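Local atomic coordinates of protein LEC-6 (Caenorhabditis elegans, PDB entry 3VV1), a protein that binds glycans as a galectin, a galactoside-binding lectin, with a preference for fucose-containing saccharides. Residues Phe29-Pro34 with Val151-Ala156; His62-Thr67 with Leu144-Gly149. All blocks are in the same frame, centred on the assembly; numbering follows the deposited sequence.

Contact 1: residues Phe29-Pro34 with Val151-Ala156; sequences FNPQTP and VHVHSA
Phe29 sits beside His154 and Ser155, its backbone forming a non-hydrogen-bonded antiparallel pair with Ser155. CB lies near the carbonyl O of His154. CG, set anti to the carbonyl carbon (chi1 -64°), carries the ring beside the Ser155 and His154 side chains, with CD2 3.6 Å from Ser155 CB. The same edge of the ring turns toward the face of the imidazole in an offset edge-to-face pair, CD2 lying 3.8 Å from His154 NE2 and the planes 69° apart. Next to it, Asn30 N donates to His154 O at 2.8 Å from above the carbonyl plane. His154 and Ser155 both face Val51, a classic beta bulge. The Asn30 amide reaches the edge of the His152 ring, and one water joins Asn30 ND2 to His152 NE2 and His154 ND1. A second water bridges Pro31 O, Thr33 OG1 and Val153 N. Pro31 CG packs on Val153 CG1 at 3.7 Å. Buried Val153 O has no hydrogen-bonding partner in the model; regular pairing stops at Phe29, and past the backbone bond of Asn30 N, water and a CA-H...O contact (Asn30 CA to Val153 O, 3.6 Å) take over.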
loop_
_atom_site.group_PDB
_atom_site.type_symbol
_atom_site.label_atom_id
_atom_site.label_comp_id
_atom_site.label_asym_id
_atom_site.label_seq_id
_atom_site.Cartn_x
_atom_site.Cartn_y
_atom_site.Cartn_z
ATOM N N PHE A 29 -9.097 3.459 -5.671
ATOM C CA PHE A 29 -10.301 3.633 -6.505
ATOM C C PHE A 29 -10.085 4.702 -7.581
ATOM O O PHE A 29 -9.414 5.703 -7.344
ATOM C CB PHE A 29 -11.521 3.937 -5.612
ATOM C CG PHE A 29 -11.836 2.790 -4.698
ATOM C CD1 PHE A 29 -11.180 2.660 -3.456
ATOM C CD2 PHE A 29 -12.741 1.803 -5.103
ATOM C CE1 PHE A 29 -11.428 1.568 -2.654
ATOM C CE2 PHE A 29 -12.988 0.705 -4.298
ATOM C CZ PHE A 29 -12.332 0.595 -3.073
ATOM N N ASN A 30 -10.672 4.448 -8.755
ATOM C CA ASN A 30 -10.574 5.390 -9.887
ATOM C C ASN A 30 -9.153 5.895 -10.180
ATOM O O ASN A 30 -8.948 7.084 -10.336
ATOM C CB ASN A 30 -11.550 6.573 -9.695
ATOM C CG ASN A 30 -12.996 6.137 -9.819
ATOM O OD1 ASN A 30 -13.861 6.441 -8.946
ATOM N ND2 ASN A 30 -13.282 5.495 -10.873
ATOM N N PRO A 31 -8.176 4.993 -10.257
ATOM C CA PRO A 31 -6.826 5.517 -10.735
ATOM C C PRO A 31 -6.961 5.832 -12.257
ATOM O O PRO A 31 -7.677 5.097 -12.981
ATOM C CB PRO A 31 -5.924 4.295 -10.491
ATOM C CG PRO A 31 -6.893 3.057 -10.613
ATOM C CD PRO A 31 -8.218 3.510 -10.035
ATOM N N GLN A 32 -6.316 6.862 -12.781
ATOM C CA GLN A 32 -6.350 7.195 -14.256
ATOM C C GLN A 32 -5.576 6.218 -15.172
ATOM O O GLN A 32 -4.456 5.887 -14.818
ATOM C CB GLN A 32 -5.698 8.543 -14.453
ATOM C CG GLN A 32 -6.429 9.716 -13.758
ATOM C CD GLN A 32 -5.488 10.766 -13.142
ATOM O OE1 GLN A 32 -4.679 10.458 -12.257
ATOM N NE2 GLN A 32 -5.609 12.010 -13.597
ATOM N N THR A 33 -6.111 5.847 -16.363
ATOM C CA THR A 33 -5.367 4.961 -17.310
ATOM C C THR A 33 -4.534 5.935 -18.181
ATOM O O THR A 33 -5.043 7.011 -18.525
ATOM C CB THR A 33 -6.320 4.048 -18.170
ATOM O OG1 THR A 33 -7.000 3.091 -17.327
ATOM C CG2 THR A 33 -5.594 3.204 -19.243
ATOM N N PRO A 34 -3.244 5.627 -18.458
ATOM C CA PRO A 34 -2.467 4.474 -17.988
ATOM C C PRO A 34 -2.094 4.604 -16.493
ATOM O O PRO A 34 -1.695 5.675 -16.009
ATOM C CB PRO A 34 -1.224 4.510 -18.910
ATOM C CG PRO A 34 -1.007 5.992 -19.145
ATOM C CD PRO A 34 -2.427 6.539 -19.295
ATOM N N VAL A 151 -9.676 0.748 -21.395
ATOM C CA VAL A 151 -10.205 0.167 -20.145
ATOM C C VAL A 151 -10.287 1.252 -19.095
ATOM O O VAL A 151 -9.404 2.096 -19.010
ATOM C CB VAL A 151 -9.390 -1.034 -19.672
ATOM C CG1 VAL A 151 -7.959 -0.619 -19.258
ATOM C CG2 VAL A 151 -10.186 -1.774 -18.555
ATOM N N HIS A 152 -11.380 1.217 -18.316
ATOM C CA HIS A 152 -11.511 2.070 -17.156
ATOM C C HIS A 152 -11.285 1.207 -15.938
ATOM O O HIS A 152 -11.907 0.140 -15.808
ATOM C CB HIS A 152 -12.940 2.599 -17.160
ATOM C CG HIS A 152 -13.312 3.206 -15.831
ATOM N ND1 HIS A 152 -12.726 4.346 -15.385
ATOM C CD2 HIS A 152 -14.063 2.699 -14.768
ATOM C CE1 HIS A 152 -13.158 4.583 -14.116
ATOM N NE2 HIS A 152 -14.009 3.603 -13.779
ATOM N N VAL A 153 -10.411 1.663 -15.035
ATOM C CA VAL A 153 -10.172 0.893 -13.799
ATOM C C VAL A 153 -11.002 1.550 -12.685
ATOM O O VAL A 153 -10.711 2.674 -12.225
ATOM C CB VAL A 153 -8.651 0.882 -13.430
ATOM C CG1 VAL A 153 -8.448 0.096 -12.148
ATOM C CG2 VAL A 153 -7.855 0.206 -14.558
ATOM N N HIS A 154 -12.000 0.813 -12.189
ATOM C CA HIS A 154 -12.749 1.287 -11.039
ATOM C C HIS A 154 -11.945 1.076 -9.744
ATOM O O HIS A 154 -11.948 1.966 -8.866
ATOM C CB HIS A 154 -14.082 0.524 -10.926
ATOM C CG HIS A 154 -14.740 0.749 -9.605
ATOM N ND1 HIS A 154 -15.298 1.939 -9.242
ATOM C CD2 HIS A 154 -14.865 -0.086 -8.512
ATOM C CE1 HIS A 154 -15.762 1.854 -7.960
ATOM N NE2 HIS A 154 -15.490 0.630 -7.509
ATOM N N SER A 155 -11.316 -0.096 -9.577
ATOM C CA SER A 155 -10.544 -0.331 -8.305
ATOM C C SER A 155 -9.436 -1.288 -8.553
ATOM O O SER A 155 -9.506 -2.113 -9.484
ATOM C CB SER A 155 -11.470 -0.842 -7.167
ATOM O OG SER A 155 -12.073 -2.096 -7.485
ATOM N N ALA A 156 -8.367 -1.160 -7.761
ATOM C CA ALA A 156 -7.230 -2.077 -7.850
ATOM C C ALA A 156 -6.738 -2.393 -6.427
ATOM O O ALA A 156 -6.576 -1.434 -5.626
ATOM C CB ALA A 156 -6.123 -1.440 -8.680
HETATM O O HOH W 1 -15.287 3.797 -11.374
HETATM O O HOH W 2 -8.887 4.027 -15.556
#

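Contact 2: residues His62-Thr67 with Leu144-Gly149; sequences HINLRT and LIEIEG
Glu146 on one strand reaches across to both Asn64 and Arg66 on its antiparallel neighbour, and a single carboxylate oxygen serves both. Asn64 ND2 donates to Glu146 OE1 at 2.9 Å, lying above the carboxylate plane although OE1 stays in the plane of the amide. Arg66 NH1 reaches the syn lone pair of that oxygen at 3.0 Å, edge-on, in a salt bridge with the guanidinium and carboxylate planes 73° apart. With CG of Glu146 anti to its backbone N (chi1 180°) and the chain extended beyond it, the carboxylate is carried out to meet both donors. The other amide atom, Asn64 OD1, bonds His74 ND1, so Glu146 and Asn64 form a second shell that probably helps to orient His74, a residue of the glycan pocket. On the same face His62 lies alongside Glu148, its NE2 3.7 Å from Glu148 CB. Glu148 OE2 comes within 3.1 Å of Glu146 OE2, a proximity that may raise the proton affinity of one of the acids.

Backbone bonds run in both directions at the pairs His62-Glu148, Asn64-Glu146 and Arg66-Leu144. The alternate positions add CA-H...O contacts, such as Ile63 CA to Glu146 O at 3.2 Å.

Apolar contacts occupy the opposite face. Ile63 CG1 rests near Ile147 CG1 at 4.1 Å, and Leu65 CD2 meets Ile145 CG1 at 3.9 Å. All four side chains also pack on Leu48 or Leu50 of strand 46-54 in the other sheet.

This two-faced antiparallel ladder is characteristic of the galectin beta-sandwich: aliphatic residues fill the interior between the sheets, while the polar face carries a network leading through His74, beside which the His62 ring also lies, to the bound sugar.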
loop_
_atom_site.group_PDB
_atom_site.type_symbol
_atom_site.label_atom_id
_atom_site.label_comp_id
_atom_site.label_asym_id
_atom_site.label_seq_id
_atom_site.Cartn_x
_atom_site.Cartn_y
_atom_site.Cartn_z
ATOM N N HIS A 62 -4.459 -3.869 -21.867
ATOM C CA HIS A 62 -3.609 -4.912 -21.248
ATOM C C HIS A 62 -3.250 -4.576 -19.833
ATOM O O HIS A 62 -3.306 -3.413 -19.415
ATOM C CB HIS A 62 -2.339 -5.205 -22.100
ATOM C CG HIS A 62 -1.434 -4.044 -22.240
ATOM N ND1 HIS A 62 -1.495 -3.180 -23.293
ATOM C CD2 HIS A 62 -0.435 -3.567 -21.404
ATOM C CE1 HIS A 62 -0.540 -2.261 -23.159
ATOM N NE2 HIS A 62 0.098 -2.478 -22.001
ATOM N N ILE A 63 -2.871 -5.645 -19.092
ATOM C CA ILE A 63 -2.252 -5.513 -17.770
ATOM C C ILE A 63 -0.873 -6.122 -17.906
ATOM O O ILE A 63 -0.755 -7.246 -18.382
ATOM C CB ILE A 63 -3.064 -6.290 -16.721
ATOM C CG1 ILE A 63 -4.427 -5.646 -16.398
ATOM C CG2 ILE A 63 -2.267 -6.332 -15.434
ATOM C CD1 ILE A 63 -5.554 -5.992 -17.274
ATOM N N ASN A 64 0.157 -5.383 -17.512
ATOM C CA ASN A 64 1.554 -5.936 -17.419
ATOM C C ASN A 64 1.986 -6.079 -15.978
ATOM O O ASN A 64 1.845 -5.117 -15.204
ATOM C CB ASN A 64 2.561 -5.029 -18.114
ATOM C CG ASN A 64 2.431 -5.046 -19.619
ATOM O OD1 ASN A 64 2.015 -6.045 -20.210
ATOM N ND2 ASN A 64 2.733 -3.921 -20.240
ATOM N N LEU A 65 2.511 -7.261 -15.624
ATOM C CA LEU A 65 3.193 -7.447 -14.324
ATOM C C LEU A 65 4.671 -7.434 -14.682
ATOM O O LEU A 65 5.143 -8.366 -15.373
ATOM C CB LEU A 65 2.766 -8.778 -13.689
ATOM C CG LEU A 65 1.268 -9.032 -13.557
ATOM C CD1 LEU A 65 0.987 -10.419 -12.949
ATOM C CD2 LEU A 65 0.562 -7.927 -12.764
ATOM N N ARG A 66 5.356 -6.356 -14.341
ATOM C CA ARG A 66 6.712 -6.068 -14.893
ATOM C C ARG A 66 7.736 -6.184 -13.770
ATOM O O ARG A 66 7.489 -5.670 -12.659
ATOM C CB ARG A 66 6.853 -4.592 -15.386
ATOM C CG ARG A 66 5.922 -4.294 -16.513
ATOM C CD ARG A 66 6.176 -2.870 -16.975
ATOM N NE ARG A 66 7.276 -3.062 -17.828
ATOM C CZ ARG A 66 7.295 -2.874 -19.151
ATOM N NH1 ARG A 66 6.256 -2.434 -19.849
ATOM N NH2 ARG A 66 8.393 -3.167 -19.753
ATOM N N THR A 67 8.898 -6.742 -14.076
ATOM C CA THR A 67 10.095 -6.578 -13.222
ATOM C C THR A 67 10.899 -5.380 -13.798
ATOM O O THR A 67 10.520 -4.838 -14.865
ATOM C CB THR A 67 10.989 -7.824 -13.237
ATOM O OG1 THR A 67 11.735 -7.858 -14.471
ATOM C CG2 THR A 67 10.192 -9.084 -13.148
ATOM N N LEU A 144 6.190 -3.547 -10.702
ATOM C CA LEU A 144 5.213 -2.576 -11.222
ATOM C C LEU A 144 4.043 -3.299 -11.864
ATOM O O LEU A 144 4.233 -4.321 -12.571
ATOM C CB LEU A 144 5.876 -1.709 -12.335
ATOM C CG LEU A 144 6.756 -0.569 -11.961
ATOM C CD1 LEU A 144 7.422 -0.067 -13.244
ATOM C CD2 LEU A 144 5.796 0.448 -11.292
ATOM N N ILE A 145 2.836 -2.793 -11.588
ATOM C CA ILE A 145 1.631 -3.230 -12.252
ATOM C C ILE A 145 1.217 -2.090 -13.201
ATOM O O ILE A 145 0.997 -0.951 -12.753
ATOM C CB ILE A 145 0.548 -3.561 -11.213
ATOM C CG1 ILE A 145 0.999 -4.814 -10.392
ATOM C CG2 ILE A 145 -0.829 -3.809 -11.877
ATOM C CD1 ILE A 145 0.216 -4.925 -9.133
ATOM N N GLU A 146 1.149 -2.408 -14.505
ATOM C CA GLU A 146 0.766 -1.397 -15.519
ATOM C C GLU A 146 -0.557 -1.768 -16.170
ATOM O O GLU A 146 -0.735 -2.923 -16.563
ATOM C CB GLU A 146 1.897 -1.335 -16.554
ATOM C CG GLU A 146 1.765 -0.380 -17.712
ATOM C CD GLU A 146 3.052 -0.432 -18.540
ATOM O OE1 GLU A 146 3.532 -1.573 -18.819
ATOM O OE2 GLU A 146 3.606 0.659 -18.897
ATOM N N ILE A 147 -1.467 -0.816 -16.304
ATOM C CA ILE A 147 -2.759 -1.080 -16.939
ATOM C C ILE A 147 -2.904 -0.004 -18.021
ATOM O O ILE A 147 -2.814 1.208 -17.738
ATOM C CB ILE A 147 -3.922 -0.990 -15.925
ATOM C CG1 ILE A 147 -3.657 -2.003 -14.773
ATOM C CG2 ILE A 147 -5.251 -1.341 -16.688
ATOM C CD1 ILE A 147 -4.636 -1.862 -13.630
ATOM N N GLU A 148 -3.084 -0.444 -19.269
ATOM C CA GLU A 148 -3.162 0.521 -20.388
ATOM C C GLU A 148 -4.236 0.129 -21.373
ATOM O O GLU A 148 -4.640 -1.049 -21.460
ATOM C CB GLU A 148 -1.832 0.566 -21.169
ATOM C CG GLU A 148 -0.655 0.946 -20.284
ATOM C CD GLU A 148 0.603 1.350 -21.046
ATOM O OE1 GLU A 148 0.843 0.915 -22.177
ATOM O OE2 GLU A 148 1.404 2.108 -20.465
ATOM N N GLY A 149 -4.636 1.114 -22.161
ATOM C CA GLY A 149 -5.488 0.825 -23.341
ATOM C C GLY A 149 -6.944 1.152 -23.079
ATOM O O GLY A 149 -7.267 2.027 -22.238
#

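Contact 2 is centred about 6 Å from the centre of the chain and contact 1 about 12 Å; both are partly buried, but only contact 1 has exposed touching residues. Contact 2 is a regular strand pair within the sheet that bears the glycan site; contact 1 joins a largely irregular linker to a bulged strand of the other sheet. Their elements are continuous: residues 29-34 run toward strand 35-38, which pairs with 144-149, and 144-149 leads into 151-159. Val153 CG2 meets Ile147 CG2 at 3.7 Å, between the sheets. Waters and rings at or near the surface mark contact 1, charged and amide bonds contact 2. Pro31 and Ile145 pack on Ile22 and Phe24 of the second subunit, respectively.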